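Side-chain contacts in pectate lyase (Paenibacillus sp. 0602, PDB 5GT5), which cleaves polygalacturonate and partly methylated pectins by eliminative depolymerisation, acting in endo fashion as a secreted polysaccharide lyase of family 1, probably with calcium: residues S262-H267 with L407-Q412; D296-Q301 with Y371-S376; T356-T361 with A395-S400. The protein carries 1 engineered substitution. All blocks are in the same frame, centred on the assembly; numbering follows the deposited sequence.

Contact 1 of 3, residues S262-H267 with L407-Q412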
ATOM      1  N   SER A 262      -6.407   2.257  -8.672  1.00  4.84           N
ATOM      2  CA  SER A 262      -5.608   1.628  -9.712  1.00  5.59           C
ATOM      3  C   SER A 262      -6.010   0.169  -9.844  1.00  6.93           C
ATOM      4  O   SER A 262      -6.274  -0.546  -8.839  1.00  6.48           O
ATOM      5  CB  SER A 262      -4.098   1.789  -9.483  1.00  6.14           C
ATOM      6  OG  SER A 262      -3.647   1.114  -8.301  1.00  7.92           O
ATOM      7  N   ILE A 263      -6.116  -0.255 -11.102  1.00  6.01           N
ATOM      8  CA  ILE A 263      -6.512  -1.621 -11.407  1.00  4.52           C
ATOM      9  C   ILE A 263      -5.908  -2.116 -12.724  1.00  5.98           C
ATOM     10  O   ILE A 263      -5.831  -1.372 -13.705  1.00  6.88           O
ATOM     11  CB  ILE A 263      -8.057  -1.746 -11.409  1.00  4.83           C
ATOM     12  CG1 ILE A 263      -8.466  -3.205 -11.519  1.00  6.87           C
ATOM     13  CG2 ILE A 263      -8.734  -0.942 -12.532  1.00  8.41           C
ATOM     14  CD1 ILE A 263      -9.944  -3.442 -11.142  1.00  7.72           C
ATOM     15  N   THR A 264      -5.455  -3.367 -12.710  1.00  6.16           N
ATOM     16  CA  THR A 264      -5.004  -4.077 -13.900  1.00  5.64           C
ATOM     17  C   THR A 264      -5.933  -5.234 -14.143  1.00  6.50           C
ATOM     18  O   THR A 264      -6.204  -6.025 -13.220  1.00  6.55           O
ATOM     19  CB  THR A 264      -3.588  -4.650 -13.699  1.00  6.03           C
ATOM     20  OG1 THR A 264      -2.708  -3.591 -13.311  1.00  6.25           O
ATOM     21  CG2 THR A 264      -3.072  -5.328 -14.963  1.00  7.95           C
ATOM     22  N   LEU A 265      -6.406  -5.367 -15.389  1.00  5.78           N
ATOM     23  CA  LEU A 265      -7.198  -6.536 -15.841  1.00  4.74           C
ATOM     24  C   LEU A 265      -6.405  -7.247 -16.936  1.00  6.44           C
ATOM     25  O   LEU A 265      -5.986  -6.595 -17.896  1.00  6.88           O
ATOM     26  CB  LEU A 265      -8.529  -6.075 -16.457  1.00  7.19           C
ATOM     27  CG  LEU A 265      -9.363  -5.100 -15.616  1.00  6.90           C
ATOM     28  CD1 LEU A 265     -10.582  -4.645 -16.397  1.00  8.73           C
ATOM     29  CD2 LEU A 265      -9.781  -5.741 -14.284  1.00  8.55           C
ATOM     30  N   HIS A 266      -6.194  -8.554 -16.846  1.00  6.63           N
ATOM     31  CA  HIS A 266      -5.489  -9.221 -17.938  1.00  5.70           C
ATOM     32  C   HIS A 266      -5.792 -10.693 -18.031  1.00  5.68           C
ATOM     33  O   HIS A 266      -6.041 -11.358 -17.006  1.00  6.30           O
ATOM     34  CB  HIS A 266      -3.969  -8.939 -17.931  1.00  5.35           C
ATOM     35  CG  HIS A 266      -3.191  -9.717 -16.935  1.00  7.03           C
ATOM     36  ND1 HIS A 266      -2.680 -10.975 -17.211  1.00  9.16           N
ATOM     37  CD2 HIS A 266      -2.788  -9.419 -15.674  1.00  6.86           C
ATOM     38  CE1 HIS A 266      -2.026 -11.416 -16.160  1.00  7.65           C
ATOM     39  NE2 HIS A 266      -2.071 -10.488 -15.205  1.00  8.04           N
ATOM     40  N   HIS A 267      -5.793 -11.205 -19.270  1.00  7.51           N
ATOM     41  CA  HIS A 267      -6.113 -12.623 -19.515  1.00  5.77           C
ATOM     42  C   HIS A 267      -7.464 -12.994 -18.902  1.00  6.78           C
ATOM     43  O   HIS A 267      -7.665 -14.084 -18.369  1.00  7.32           O
ATOM     44  CB  HIS A 267      -4.955 -13.548 -19.053  1.00  8.43           C
ATOM     45  CG  HIS A 267      -3.718 -13.374 -19.876  1.00  9.15           C
ATOM     46  ND1 HIS A 267      -2.762 -12.407 -19.605  1.00  8.11           N
ATOM     47  CD2 HIS A 267      -3.307 -13.976 -21.028  1.00  9.59           C
ATOM     48  CE1 HIS A 267      -1.836 -12.423 -20.541  1.00  8.44           C
ATOM     49  NE2 HIS A 267      -2.133 -13.386 -21.410  1.00  9.54           N
ATOM     50  N   LEU A 407       3.555   3.057 -16.910  1.00 13.93           N
ATOM     51  CA  LEU A 407       3.060   2.171 -15.864  1.00 12.49           C
ATOM     52  C   LEU A 407       4.210   1.724 -14.975  1.00 14.83           C
ATOM     53  O   LEU A 407       5.318   1.454 -15.471  1.00 16.50           O
ATOM     54  CB  LEU A 407       2.372   0.978 -16.500  1.00 13.75           C
ATOM     55  CG  LEU A 407       1.009   1.272 -17.120  1.00 12.34           C
ATOM     56  CD1 LEU A 407       0.639   0.153 -18.072  1.00 11.98           C
ATOM     57  CD2 LEU A 407      -0.052   1.463 -16.012  1.00 11.28           C
ATOM     58  N   PRO A 408       3.960   1.660 -13.652  1.00 11.04           N
ATOM     59  CA  PRO A 408       4.998   1.331 -12.663  1.00 13.81           C
ATOM     60  C   PRO A 408       5.300  -0.162 -12.544  1.00 12.40           C
ATOM     61  O   PRO A 408       5.865  -0.608 -11.540  1.00 15.69           O
ATOM     62  CB  PRO A 408       4.403   1.847 -11.350  1.00 18.02           C
ATOM     63  CG  PRO A 408       2.941   1.728 -11.543  1.00 16.25           C
ATOM     64  CD  PRO A 408       2.706   2.073 -12.994  1.00 13.77           C
ATOM     65  N   TYR A 409       4.964  -0.932 -13.571  1.00 12.07           N
ATOM     66  CA  TYR A 409       5.249  -2.357 -13.557  1.00 12.65           C
ATOM     67  C   TYR A 409       5.560  -2.842 -14.954  1.00 14.99           C
ATOM     68  O   TYR A 409       5.170  -2.214 -15.939  1.00 15.68           O
ATOM     69  CB  TYR A 409       4.067  -3.123 -12.975  1.00 11.36           C
ATOM     70  CG  TYR A 409       2.719  -2.886 -13.636  1.00  8.17           C
ATOM     71  CD1 TYR A 409       2.370  -3.537 -14.839  1.00  8.17           C
ATOM     72  CD2 TYR A 409       1.785  -2.048 -13.039  1.00  7.64           C
ATOM     73  CE1 TYR A 409       1.116  -3.334 -15.437  1.00  9.97           C
ATOM     74  CE2 TYR A 409       0.537  -1.859 -13.597  1.00  7.68           C
ATOM     75  CZ  TYR A 409       0.206  -2.500 -14.786  1.00  7.93           C
ATOM     76  OH  TYR A 409      -1.044  -2.309 -15.321  1.00  8.26           O
ATOM     77  N   SER A 410       6.291  -3.946 -15.044  1.00 17.86           N
ATOM     78  CA  SER A 410       6.537  -4.503 -16.359  1.00 20.20           C
ATOM     79  C   SER A 410       5.603  -5.671 -16.592  1.00 13.93           C
ATOM     80  O   SER A 410       5.071  -6.255 -15.647  1.00 18.74           O
ATOM     81  CB  SER A 410       7.997  -4.933 -16.492  1.00 32.16           C
ATOM     82  OG  SER A 410       8.299  -5.939 -15.545  1.00 36.08           O
ATOM     83  N   TYR A 411       5.443  -6.040 -17.854  1.00 14.47           N
ATOM     84  CA  TYR A 411       4.485  -7.057 -18.230  1.00 17.48           C
ATOM     85  C   TYR A 411       4.757  -7.466 -19.661  1.00 20.07           C
ATOM     86  O   TYR A 411       5.266  -6.680 -20.469  1.00 24.43           O
ATOM     87  CB  TYR A 411       3.033  -6.551 -18.089  1.00 16.03           C
ATOM     88  CG  TYR A 411       2.704  -5.336 -18.921  1.00 13.54           C
ATOM     89  CD1 TYR A 411       3.038  -4.045 -18.500  1.00 10.62           C
ATOM     90  CD2 TYR A 411       2.034  -5.471 -20.141  1.00 15.77           C
ATOM     91  CE1 TYR A 411       2.743  -2.937 -19.271  1.00 14.37           C
ATOM     92  CE2 TYR A 411       1.735  -4.372 -20.910  1.00 16.04           C
ATOM     93  CZ  TYR A 411       2.077  -3.112 -20.477  1.00 13.95           C
ATOM     94  OH  TYR A 411       1.784  -2.010 -21.240  1.00 15.94           O
ATOM     95  N   GLN A 412       4.397  -8.705 -19.949  1.00 20.06           N
ATOM     96  CA  GLN A 412       4.522  -9.317 -21.260  1.00 19.41           C
ATOM     97  C   GLN A 412       3.159  -9.310 -21.931  1.00 15.36           C
ATOM     98  O   GLN A 412       2.144  -9.613 -21.296  1.00 20.09           O
ATOM     99  CB  GLN A 412       5.008 -10.757 -21.091  1.00 28.22           C
ATOM    100  CG  GLN A 412       5.079 -11.564 -22.375  1.00 37.31           C
ATOM    101  CD  GLN A 412       6.360 -11.361 -23.149  1.00 60.37           C
ATOM    102  OE1 GLN A 412       7.305 -10.734 -22.660  1.00 66.67           O
ATOM    103  NE2 GLN A 412       6.391 -11.867 -24.383  1.00 58.21           N
TER
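Y409 brings the phenol end of its ring down onto T264; the two side chains come from opposite directions, the T264 hydroxyl meeting the phenol oxygen and lying oblique to the ring. T264 sits on strand 262-271 of the right-handed parallel beta-helix that defines polysaccharide lyase family 1, whereas Y409 belongs to the irregular chain that follows the coils and lies across their outer surface. The T264 hydroxyl donates to the phenol oxygen, OG1 to Y409 OH, at 2.9 Å, and OG1 comes within 3.4 Å of Y409 CZ. A chi1 of -55° sets T264 OG1 beside the backbone nitrogen and opposite the carbonyl carbon, which lets the methyl CG2 rest against the phenol, 3.7 Å from Y409 OH. Both residues are buried, and their polar ends belong to a larger network: Y409 OH also pairs with H286 ND1 on the next strand, while T264 OG1 is bonded to the backbone N of F12 from the N-terminal segment, whose ring meets Y409 edge-to-face. The enclosed phenol and hydroxyl are thus satisfied by one another, by H286 and by the N-terminal segment. Where the regular strand ends, H266 and the following H267 are tied together by a nearly straight hydrogen bond between their two ND1 atoms, 2.8 Å apart, with H267 ND1 in the plane of the H266 ring.

Contact 2 of 3, residues D296-Q301 with Y371-S376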
ATOM      1  N   ASP A 296     -23.652 -13.337 -27.792  1.00 11.11           N
ATOM      2  CA  ASP A 296     -24.998 -13.763 -27.433  1.00  8.38           C
ATOM      3  C   ASP A 296     -25.891 -12.605 -27.029  1.00  9.14           C
ATOM      4  O   ASP A 296     -27.094 -12.583 -27.320  1.00  8.84           O
ATOM      5  CB  ASP A 296     -24.939 -14.812 -26.340  1.00  8.55           C
ATOM      6  CG  ASP A 296     -23.954 -15.911 -26.646  1.00 18.10           C
ATOM      7  OD1 ASP A 296     -24.118 -16.565 -27.687  1.00 15.85           O
ATOM      8  OD2 ASP A 296     -22.998 -16.106 -25.854  1.00 15.28           O
ATOM      9  N   ALA A 297     -25.326 -11.604 -26.379  1.00  7.72           N
ATOM     10  CA  ALA A 297     -26.115 -10.419 -26.082  1.00  6.21           C
ATOM     11  C   ALA A 297     -26.573  -9.702 -27.359  1.00  7.47           C
ATOM     12  O   ALA A 297     -27.728  -9.249 -27.458  1.00  7.07           O
ATOM     13  CB  ALA A 297     -25.325  -9.475 -25.197  1.00  8.18           C
ATOM     14  N   ARG A 298     -25.670  -9.623 -28.332  1.00  8.05           N
ATOM     15  CA  ARG A 298     -25.963  -8.965 -29.617  1.00  8.99           C
ATOM     16  C   ARG A 298     -27.100  -9.729 -30.314  1.00  8.87           C
ATOM     17  O   ARG A 298     -28.048  -9.121 -30.847  1.00 10.41           O
ATOM     18  CB  ARG A 298     -24.687  -8.936 -30.484  1.00 11.75           C
ATOM     19  CG  ARG A 298     -24.832  -8.157 -31.807  1.00 10.61           C
ATOM     20  CD  ARG A 298     -24.928  -6.721 -31.530  1.00 10.80           C
ATOM     21  NE  ARG A 298     -24.847  -5.887 -32.731  1.00 11.56           N
ATOM     22  CZ  ARG A 298     -25.038  -4.577 -32.679  1.00 13.94           C
ATOM     23  NH1 ARG A 298     -25.337  -4.003 -31.524  1.00 15.27           N
ATOM     24  NH2 ARG A 298     -24.968  -3.834 -33.786  1.00 16.26           N
ATOM     25  N   ALA A 299     -27.040 -11.055 -30.274  1.00  8.55           N
ATOM     26  CA  ALA A 299     -28.145 -11.874 -30.818  1.00  9.26           C
ATOM     27  C   ALA A 299     -29.465 -11.609 -30.100  1.00 10.27           C
ATOM     28  O   ALA A 299     -30.522 -11.462 -30.735  1.00 10.36           O
ATOM     29  CB  ALA A 299     -27.799 -13.353 -30.778  1.00  9.12           C
ATOM     30  N   ALA A 300     -29.424 -11.520 -28.776  1.00  7.02           N
ATOM     31  CA  ALA A 300     -30.640 -11.298 -27.988  1.00  8.27           C
ATOM     32  C   ALA A 300     -31.279  -9.968 -28.346  1.00 10.16           C
ATOM     33  O   ALA A 300     -32.505  -9.847 -28.339  1.00  9.10           O
ATOM     34  CB  ALA A 300     -30.324 -11.383 -26.479  1.00  8.52           C
ATOM     35  N   GLN A 301     -30.455  -8.970 -28.667  1.00  8.35           N
ATOM     36  CA  GLN A 301     -30.969  -7.665 -29.057  1.00  8.54           C
ATOM     37  C   GLN A 301     -31.895  -7.751 -30.271  1.00 10.82           C
ATOM     38  O   GLN A 301     -32.830  -6.957 -30.367  1.00 10.91           O
ATOM     39  CB  GLN A 301     -29.795  -6.711 -29.350  1.00  9.87           C
ATOM     40  CG  GLN A 301     -30.190  -5.354 -29.960  1.00 15.69           C
ATOM     41  CD  GLN A 301     -30.886  -4.421 -28.995  1.00 22.54           C
ATOM     42  OE1 GLN A 301     -30.235  -3.647 -28.281  1.00 26.60           O
ATOM     43  NE2 GLN A 301     -32.218  -4.427 -29.016  1.00 24.51           N
ATOM     44  N   TYR A 371     -11.163  -6.069 -33.345  1.00  8.24           N
ATOM     45  CA  TYR A 371     -12.545  -5.679 -33.145  1.00  7.80           C
ATOM     46  C   TYR A 371     -13.415  -6.218 -34.265  1.00  9.21           C
ATOM     47  O   TYR A 371     -13.019  -6.197 -35.446  1.00 11.93           O
ATOM     48  CB  TYR A 371     -12.648  -4.153 -33.095  1.00  8.33           C
ATOM     49  CG  TYR A 371     -14.038  -3.642 -32.920  1.00  8.77           C
ATOM     50  CD1 TYR A 371     -14.665  -3.678 -31.672  1.00  8.09           C
ATOM     51  CD2 TYR A 371     -14.745  -3.142 -34.005  1.00  9.68           C
ATOM     52  CE1 TYR A 371     -15.980  -3.192 -31.522  1.00  8.38           C
ATOM     53  CE2 TYR A 371     -16.045  -2.675 -33.880  1.00  9.21           C
ATOM     54  CZ  TYR A 371     -16.662  -2.699 -32.634  1.00  8.29           C
ATOM     55  OH  TYR A 371     -17.941  -2.216 -32.519  1.00 10.07           O
ATOM     56  N   SER A 372     -14.607  -6.684 -33.913  1.00  9.14           N
ATOM     57  CA  SER A 372     -15.588  -7.162 -34.892  1.00 10.08           C
ATOM     58  C   SER A 372     -16.982  -6.804 -34.414  1.00 10.87           C
ATOM     59  O   SER A 372     -17.301  -6.994 -33.244  1.00 12.32           O
ATOM     60  CB  SER A 372     -15.464  -8.671 -35.071  1.00 11.35           C
ATOM     61  OG  SER A 372     -16.458  -9.153 -35.972  1.00 18.46           O
ATOM     62  N   LEU A 373     -17.807  -6.269 -35.317  1.00  9.57           N
ATOM     63  CA  LEU A 373     -19.197  -5.970 -34.997  1.00 11.00           C
ATOM     64  C   LEU A 373     -20.046  -6.435 -36.173  1.00 13.03           C
ATOM     65  O   LEU A 373     -19.880  -5.940 -37.301  1.00 13.02           O
ATOM     66  CB  LEU A 373     -19.419  -4.461 -34.760  1.00 12.30           C
ATOM     67  CG  LEU A 373     -20.870  -4.075 -34.405  1.00 10.72           C
ATOM     68  CD1 LEU A 373     -21.249  -4.676 -33.044  1.00 12.01           C
ATOM     69  CD2 LEU A 373     -21.083  -2.550 -34.396  1.00 13.00           C
ATOM     70  N   ASP A 374     -20.944  -7.379 -35.919  1.00 13.97           N
ATOM     71  CA  ASP A 374     -21.852  -7.882 -36.956  1.00 12.91           C
ATOM     72  C   ASP A 374     -21.078  -8.355 -38.180  1.00 17.70           C
ATOM     73  O   ASP A 374     -21.463  -8.068 -39.314  1.00 18.25           O
ATOM     74  CB  ASP A 374     -22.878  -6.815 -37.345  1.00 14.99           C
ATOM     75  CG  ASP A 374     -23.707  -6.330 -36.171  1.00 18.20           C
ATOM     76  OD1 ASP A 374     -24.010  -7.136 -35.269  1.00 18.31           O
ATOM     77  OD2 ASP A 374     -24.048  -5.135 -36.148  1.00 18.49           O
ATOM     78  N   GLY A 375     -19.969  -9.042 -37.945  1.00 13.81           N
ATOM     79  CA  GLY A 375     -19.171  -9.599 -39.020  1.00 19.85           C
ATOM     80  C   GLY A 375     -18.042  -8.748 -39.550  1.00 17.17           C
ATOM     81  O   GLY A 375     -17.261  -9.220 -40.387  1.00 20.44           O
ATOM     82  N   SER A 376     -17.911  -7.519 -39.056  1.00 14.36           N
ATOM     83  CA  SER A 376     -16.828  -6.660 -39.507  1.00 14.59           C
ATOM     84  C   SER A 376     -15.488  -7.164 -39.009  1.00 12.54           C
ATOM     85  O   SER A 376     -15.406  -8.082 -38.196  1.00 14.17           O
ATOM     86  CB  SER A 376     -17.044  -5.223 -39.040  1.00 14.16           C
ATOM     87  OG  SER A 376     -16.728  -5.079 -37.664  1.00 13.62           O
TER
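D374 OD2 receives the shortest polar bond between the helix and the turn, 2.8 Å from R298 NH2, and OD1 of the same carboxylate accepts from R298 NE at 2.9 Å. This is a side-on, bidentate salt bridge in which one nitrogen serves each oxygen. Both bonds are nearly straight, the N-H...O angle being 173° at NE, and both oxygens lie close to the guanidinium plane. The carboxylate uses its syn sides, and the two flat groups are nearly coplanar, 21° apart. Over one face of the guanidinium lies the L373 methyl CD1, 3.8 Å from R298 CZ and displaced toward the rim, an apolar contact against that face. R298 leaves the helix with CG opposite the backbone nitrogen and then bends at chi2 (71°), which turns NE and NH2 toward the aspartate while the remaining nitrogen, NH1, bonds to Q345 OE1. These three hydrogen bonds together hold the guanidinium against rotation. L373 and D374 begin a type I' turn, 373-376, closed by S376 N to L373 O at 3.1 Å; S376 OG in turn accepts from L373 N at 2.8 Å. The contact lies at the protein surface: helix 295-301 follows directly on strand 291-293 of the beta-helix, and the salt bridge joins it to the hairpin turn between strand 369-372 and its antiparallel neighbour 378-380.

Contact 3 of 3, residues T356-T361 with A395-S400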
ATOM      1  N   THR A 356     -21.189  17.420 -22.855  1.00 14.78           N
ATOM      2  CA  THR A 356     -20.821  18.803 -23.123  1.00 15.69           C
ATOM      3  C   THR A 356     -19.982  19.380 -21.990  1.00 14.59           C
ATOM      4  O   THR A 356     -19.523  20.519 -22.066  1.00 19.19           O
ATOM      5  CB  THR A 356     -22.093  19.699 -23.227  1.00 14.94           C
ATOM      6  OG1 THR A 356     -22.703  19.853 -21.931  1.00 19.12           O
ATOM      7  CG2 THR A 356     -23.089  19.088 -24.201  1.00 13.68           C
ATOM      8  N   ASN A 357     -19.698  18.569 -20.965  1.00 12.47           N
ATOM      9  CA  ASN A 357     -18.920  19.032 -19.823  1.00 14.83           C
ATOM     10  C   ASN A 357     -17.613  18.250 -19.658  1.00 14.03           C
ATOM     11  O   ASN A 357     -17.626  17.076 -19.253  1.00 11.98           O
ATOM     12  CB  ASN A 357     -19.797  18.937 -18.566  1.00 14.50           C
ATOM     13  CG  ASN A 357     -19.119  19.476 -17.319  1.00 14.08           C
ATOM     14  OD1 ASN A 357     -17.925  19.761 -17.308  1.00 18.64           O
ATOM     15  ND2 ASN A 357     -19.899  19.619 -16.242  1.00 20.79           N
ATOM     16  N   ALA A 358     -16.477  18.872 -19.962  1.00 12.99           N
ATOM     17  CA  ALA A 358     -15.198  18.152 -19.984  1.00 13.73           C
ATOM     18  C   ALA A 358     -14.796  17.556 -18.644  1.00 14.63           C
ATOM     19  O   ALA A 358     -14.022  16.596 -18.589  1.00 13.10           O
ATOM     20  CB  ALA A 358     -14.082  19.045 -20.537  1.00 16.26           C
ATOM     21  N   THR A 359     -15.297  18.139 -17.560  1.00 10.18           N
ATOM     22  CA  THR A 359     -14.994  17.623 -16.226  1.00 11.86           C
ATOM     23  C   THR A 359     -15.407  16.165 -16.112  1.00  8.81           C
ATOM     24  O   THR A 359     -14.789  15.392 -15.356  1.00 10.93           O
ATOM     25  CB  THR A 359     -15.710  18.449 -15.142  1.00 11.75           C
ATOM     26  OG1 THR A 359     -15.358  19.835 -15.315  1.00 17.12           O
ATOM     27  CG2 THR A 359     -15.313  18.027 -13.747  1.00 14.26           C
ATOM     28  N   TYR A 360     -16.423  15.776 -16.870  1.00  9.11           N
ATOM     29  CA  TYR A 360     -16.930  14.399 -16.838  1.00  7.71           C
ATOM     30  C   TYR A 360     -16.239  13.460 -17.843  1.00 10.01           C
ATOM     31  O   TYR A 360     -16.472  12.253 -17.840  1.00  8.26           O
ATOM     32  CB  TYR A 360     -18.452  14.381 -16.985  1.00  9.98           C
ATOM     33  CG  TYR A 360     -19.158  14.883 -15.743  1.00  9.96           C
ATOM     34  CD1 TYR A 360     -19.241  14.096 -14.596  1.00 13.81           C
ATOM     35  CD2 TYR A 360     -19.669  16.180 -15.689  1.00 15.65           C
ATOM     36  CE1 TYR A 360     -19.860  14.576 -13.454  1.00 15.74           C
ATOM     37  CE2 TYR A 360     -20.284  16.662 -14.553  1.00 24.43           C
ATOM     38  CZ  TYR A 360     -20.379  15.851 -13.440  1.00 20.75           C
ATOM     39  OH  TYR A 360     -20.992  16.311 -12.287  1.00 26.29           O
ATOM     40  N   THR A 361     -15.378  14.007 -18.693  1.00  9.40           N
ATOM     41  CA  THR A 361     -14.671  13.202 -19.687  1.00  8.65           C
ATOM     42  C   THR A 361     -13.423  12.553 -19.111  1.00  7.85           C
ATOM     43  O   THR A 361     -12.663  13.164 -18.370  1.00  7.89           O
ATOM     44  CB  THR A 361     -14.255  14.087 -20.873  1.00  9.44           C
ATOM     45  OG1 THR A 361     -15.436  14.665 -21.429  1.00  9.84           O
ATOM     46  CG2 THR A 361     -13.524  13.265 -21.965  1.00 10.02           C
ATOM     47  N   ALA A 395     -15.732  15.356 -26.659  1.00 10.86           N
ATOM     48  CA  ALA A 395     -14.468  15.855 -27.180  1.00 12.03           C
ATOM     49  C   ALA A 395     -13.350  15.087 -26.505  1.00 11.71           C
ATOM     50  O   ALA A 395     -13.342  14.895 -25.273  1.00 11.48           O
ATOM     51  CB  ALA A 395     -14.344  17.332 -26.893  1.00 10.84           C
ATOM     52  N   ILE A 396     -12.393  14.621 -27.308  1.00 11.64           N
ATOM     53  CA  ILE A 396     -11.401  13.662 -26.814  1.00 12.01           C
ATOM     54  C   ILE A 396     -10.297  14.362 -26.037  1.00 14.37           C
ATOM     55  O   ILE A 396      -9.733  15.350 -26.498  1.00 13.75           O
ATOM     56  CB  ILE A 396     -10.835  12.819 -27.988  1.00 10.76           C
ATOM     57  CG1 ILE A 396     -11.959  11.998 -28.602  1.00 11.51           C
ATOM     58  CG2 ILE A 396      -9.655  11.938 -27.555  1.00 10.37           C
ATOM     59  CD1 ILE A 396     -11.653  11.383 -29.977  1.00 12.19           C
ATOM     60  N   LYS A 397      -9.991  13.866 -24.849  1.00 10.56           N
ATOM     61  CA  LYS A 397      -8.840  14.314 -24.100  1.00 10.00           C
ATOM     62  C   LYS A 397      -7.628  13.473 -24.458  1.00 12.44           C
ATOM     63  O   LYS A 397      -7.685  12.260 -24.379  1.00 11.64           O
ATOM     64  CB  LYS A 397      -9.076  14.147 -22.590  1.00 10.06           C
ATOM     65  CG  LYS A 397     -10.086  15.134 -21.986  1.00 10.67           C
ATOM     66  CD  LYS A 397     -10.211  14.919 -20.481  1.00 11.99           C
ATOM     67  CE  LYS A 397     -10.990  16.013 -19.770  1.00 12.41           C
ATOM     68  NZ  LYS A 397     -11.129  15.651 -18.318  1.00 11.82           N
ATOM     69  N   PRO A 398      -6.514  14.101 -24.838  1.00 12.02           N
ATOM     70  CA  PRO A 398      -5.325  13.325 -25.183  1.00 12.34           C
ATOM     71  C   PRO A 398      -4.935  12.366 -24.045  1.00 10.38           C
ATOM     72  O   PRO A 398      -4.960  12.737 -22.871  1.00 13.23           O
ATOM     73  CB  PRO A 398      -4.246  14.408 -25.383  1.00 16.06           C
ATOM     74  CG  PRO A 398      -5.029  15.624 -25.822  1.00 24.12           C
ATOM     75  CD  PRO A 398      -6.314  15.553 -25.024  1.00 16.59           C
ATOM     76  N   PHE A 399      -4.586  11.137 -24.394  1.00 10.98           N
ATOM     77  CA  PHE A 399      -4.293  10.156 -23.371  1.00 10.56           C
ATOM     78  C   PHE A 399      -3.000  10.430 -22.622  1.00 14.62           C
ATOM     79  O   PHE A 399      -1.971  10.773 -23.213  1.00 14.57           O
ATOM     80  CB  PHE A 399      -4.270   8.731 -23.938  1.00 15.34           C
ATOM     81  CG  PHE A 399      -4.026   7.702 -22.875  1.00 10.36           C
ATOM     82  CD1 PHE A 399      -5.087   7.227 -22.112  1.00 10.71           C
ATOM     83  CD2 PHE A 399      -2.747   7.264 -22.603  1.00 12.90           C
ATOM     84  CE1 PHE A 399      -4.879   6.347 -21.103  1.00  9.46           C
ATOM     85  CE2 PHE A 399      -2.520   6.359 -21.599  1.00 10.66           C
ATOM     86  CZ  PHE A 399      -3.594   5.889 -20.830  1.00 11.63           C
ATOM     87  N   SER A 400      -3.056  10.259 -21.309  1.00  9.42           N
ATOM     88  CA  SER A 400      -1.867  10.183 -20.466  1.00  8.63           C
ATOM     89  C   SER A 400      -2.312   9.528 -19.164  1.00 11.20           C
ATOM     90  O   SER A 400      -3.490   9.636 -18.792  1.00 10.37           O
ATOM     91  CB  SER A 400      -1.273  11.569 -20.198  1.00 13.40           C
ATOM     92  OG  SER A 400      -2.125  12.346 -19.385  1.00 13.54           O
TER
HETATM   93  O   HOH W   1     -14.394  16.414 -23.281  1.00 11.38           O
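K397 and T361 run past each other at a slant, the lysine stretching its aliphatic chain over the threonine and ending between two carbonyls. They join two loops on the outside of the parallel beta-helix. Segment 356-361 contains a short 3-10 turn and leads into strand 363-367; the loop segment 395-400 is part of the long C-terminal chain that wraps the coils. Beyond CG the lysine is fully extended, and its methylenes pass obliquely across the T361 side chain, with K397 CG 3.9 Å from T361 CG2. With chi1 at -59°, OG1 stands beside the T361 backbone nitrogen and CG2 opposite it, and the methyl faces the lysine chain and also approaches A395 O. At the far end the ammonium group bridges two backbone oxygens, donating from NZ to T361 O at 2.9 Å and to A358 O at 3.1 Å. Neither oxygen is met in its carbonyl plane; the donor is tilted by 33° at A358 O. That oxygen already accepts from T361 N, a backbone bond of the 3-10 turn, and the two donors reach it from opposite faces. The ammonium is thus held by one carbonyl within the 3-10 segment and one just after it, without a carboxylate in this contact, and would probably polarise A358 C=O further. At the start of the 3-10 segment N357 forms an Asx turn, OD1 accepting from T359 N. T361 OG1 is bonded to N351 ND2 and also joins a water, which sits 2.8 Å from OG1 and donates to A395 O at 2.7 Å.

Contact 1 holds the C-terminal chain to a coil strand of the beta-helix, contact 2 ties a helix to a hairpin turn, and contact 3 joins two outer loops; all lie away from the probable calcium ligands D152, D174 and D178 and the probable catalytic R276. Contacts 1 and 3 share the long chain after strand 378-380 and are the nearest neighbours, about 7 Å between nearest atoms and 23 Å between centres. Contact 2 is more remote, its centre 28 Å from each of the others and its nearest atoms about 16 Å from contact 1 and about 15 Å from contact 3. Along the sequence contacts 2 and 3 are both nested within the loop that contact 1 closes, but their own segments alternate.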